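Local structure of fumarate lyase (Mesorhizobium sp., 3C8T) at residues A[86-89]-A[95-98]. The protein belongs to the fumarate lyase family of largely helical enzymes, its long helices packing together in an assembly of four chains. Sequence-based numbering, arbitrary orientation.
Sequences QLSA and GKYL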
ATOM      1  N   GLN A  86     -37.148 -15.447   7.299  1.00 41.05           N
ATOM      2  CA  GLN A  86     -37.240 -16.887   7.039  1.00 40.31           C
ATOM      3  C   GLN A  86     -37.319 -17.638   8.373  1.00 40.38           C
ATOM      4  O   GLN A  86     -38.150 -18.513   8.563  1.00 40.28           O
ATOM      5  CB  GLN A  86     -36.068 -17.386   6.183  1.00 40.03           C
ATOM      6  CG  GLN A  86     -36.018 -16.869   4.720  1.00 38.89           C
ATOM      7  CD  GLN A  86     -35.002 -17.635   3.881  1.00 39.49           C
ATOM      8  OE1 GLN A  86     -34.676 -18.778   4.207  1.00 40.14           O
ATOM      9  NE2 GLN A  86     -34.510 -17.025   2.789  1.00 35.60           N
ATOM     10  N   LEU A  87     -36.484 -17.267   9.330  1.00 40.70           N
ATOM     11  CA  LEU A  87     -36.539 -17.936  10.634  1.00 40.83           C
ATOM     12  C   LEU A  87     -37.845 -17.675  11.400  1.00 41.44           C
ATOM     13  O   LEU A  87     -38.335 -18.541  12.152  1.00 41.88           O
ATOM     14  CB  LEU A  87     -35.329 -17.554  11.483  1.00 40.43           C
ATOM     15  CG  LEU A  87     -35.101 -18.356  12.759  1.00 41.61           C
ATOM     16  CD1 LEU A  87     -35.273 -19.882  12.550  1.00 43.83           C
ATOM     17  CD2 LEU A  87     -33.734 -18.052  13.344  1.00 44.53           C
ATOM     18  N   SER A  88     -38.404 -16.476  11.246  1.00 41.66           N
ATOM     19  CA  SER A  88     -39.656 -16.168  11.916  1.00 42.49           C
ATOM     20  C   SER A  88     -40.792 -17.077  11.371  1.00 42.74           C
ATOM     21  O   SER A  88     -41.522 -17.706  12.150  1.00 42.39           O
ATOM     22  CB  SER A  88     -40.001 -14.685  11.772  1.00 42.39           C
ATOM     23  OG  SER A  88     -41.324 -14.429  12.222  1.00 45.07           O
ATOM     24  N   ALA A  89     -40.904 -17.132  10.047  1.00 43.22           N
ATOM     25  CA  ALA A  89     -41.881 -17.960   9.349  1.00 44.50           C
ATOM     26  C   ALA A  89     -41.819 -19.408   9.830  1.00 45.19           C
ATOM     27  O   ALA A  89     -42.846 -20.025  10.108  1.00 45.45           O
ATOM     28  CB  ALA A  89     -41.632 -17.901   7.850  1.00 44.05           C
ATOM     29  N   GLY A  95     -41.567 -16.720  16.800  1.00 45.84           N
ATOM     30  CA  GLY A  95     -40.662 -16.001  15.925  1.00 45.74           C
ATOM     31  C   GLY A  95     -40.797 -14.493  16.040  1.00 46.06           C
ATOM     32  O   GLY A  95     -39.920 -13.725  15.597  1.00 45.69           O
ATOM     33  N   LYS A  96     -41.897 -14.053  16.643  1.00 45.22           N
ATOM     34  CA  LYS A  96     -42.131 -12.637  16.785  1.00 44.81           C
ATOM     35  C   LYS A  96     -41.195 -12.025  17.829  1.00 43.87           C
ATOM     36  O   LYS A  96     -41.202 -10.801  18.013  1.00 44.03           O
ATOM     37  CB  LYS A  96     -43.612 -12.354  17.110  1.00 45.58           C
ATOM     38  CG  LYS A  96     -44.578 -12.526  15.889  1.00 47.95           C
ATOM     39  CD  LYS A  96     -43.899 -12.175  14.503  1.00 51.16           C
ATOM     40  CE  LYS A  96     -43.848 -10.655  14.137  1.00 52.52           C
ATOM     41  NZ  LYS A  96     -42.533  -9.916  14.406  1.00 51.69           N
ATOM     42  N   TYR A  97     -40.395 -12.849  18.513  1.00 41.48           N
ATOM     43  CA  TYR A  97     -39.473 -12.285  19.502  1.00 40.69           C
ATOM     44  C   TYR A  97     -38.022 -12.308  19.091  1.00 39.44           C
ATOM     45  O   TYR A  97     -37.138 -11.995  19.900  1.00 38.97           O
ATOM     46  CB  TYR A  97     -39.630 -12.940  20.862  1.00 41.05           C
ATOM     47  CG  TYR A  97     -41.001 -12.766  21.459  1.00 42.66           C
ATOM     48  CD1 TYR A  97     -41.278 -11.715  22.334  1.00 42.74           C
ATOM     49  CD2 TYR A  97     -42.023 -13.659  21.131  1.00 43.20           C
ATOM     50  CE1 TYR A  97     -42.531 -11.575  22.883  1.00 44.83           C
ATOM     51  CE2 TYR A  97     -43.265 -13.533  21.655  1.00 44.41           C
ATOM     52  CZ  TYR A  97     -43.520 -12.500  22.535  1.00 44.66           C
ATOM     53  OH  TYR A  97     -44.786 -12.408  23.054  1.00 46.56           O
ATOM     54  N   LEU A  98     -37.800 -12.656  17.831  1.00 38.16           N
ATOM     55  CA  LEU A  98     -36.485 -12.748  17.232  1.00 37.77           C
ATOM     56  C   LEU A  98     -35.903 -11.347  17.059  1.00 37.47           C
ATOM     57  O   LEU A  98     -36.661 -10.365  16.941  1.00 36.21           O
ATOM     58  CB  LEU A  98     -36.617 -13.416  15.869  1.00 37.82           C
ATOM     59  CG  LEU A  98     -36.075 -14.784  15.401  1.00 39.31           C
ATOM     60  CD1 LEU A  98     -35.335 -15.616  16.419  1.00 37.22           C
ATOM     61  CD2 LEU A  98     -37.181 -15.581  14.720  1.00 36.21           C
TER
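Leu98 CD2 rests over one face of the Leu87–Ser88 peptide, 3.8 Å from Ser88 N and 4.0 Å from Leu87 C. The hydroxyl of Ser88 lies over a face of the Gly95–Lys96 peptide, with OG 3.9 Å from Gly95 C. The two planes are roughly parallel. Ser88 OG stands anti to its own N (chi1 170°), which lays it along the helix, against that peptide face; at 3.7 Å from Gly95 O it makes van der Waals contact rather than a hydrogen bond. That carbonyl instead accepts the Leu98 N–H, closing the short 3-10 turn. Having no side chain, Gly95 lets the turn settle against the helix, its CA 4.1 Å from Ser88 CA. On the deeper side, Leu98 CD2 also meets the branch point of Leu87, 4.0 Å from its CG, the two side chains crossing at about a right angle. Leu98 CB already points at the helix; as modelled, chi1 (-114°) and chi2 both lie off staggered positions, so the exact placing of CD2 is less certain. Lys96 points away and bends back, so that just its CD skirts the Ser88 hydroxyl. Phe62 continues the apolar packing beside Leu87, and Ile55 of helix 49-61 beside Leu98. Arg379 of the second subunit hydrogen-bonds to the carbonyls of Lys96 and Leu98, tying this turn to the assembly. The arrangement is an interhelical loop packed back on the helix it leaves: after helix 80-91 the chain makes a 3-10 turn against it before entering the long helix 104-140, near one end of the elongated, mainly helical fumarate lyase fold.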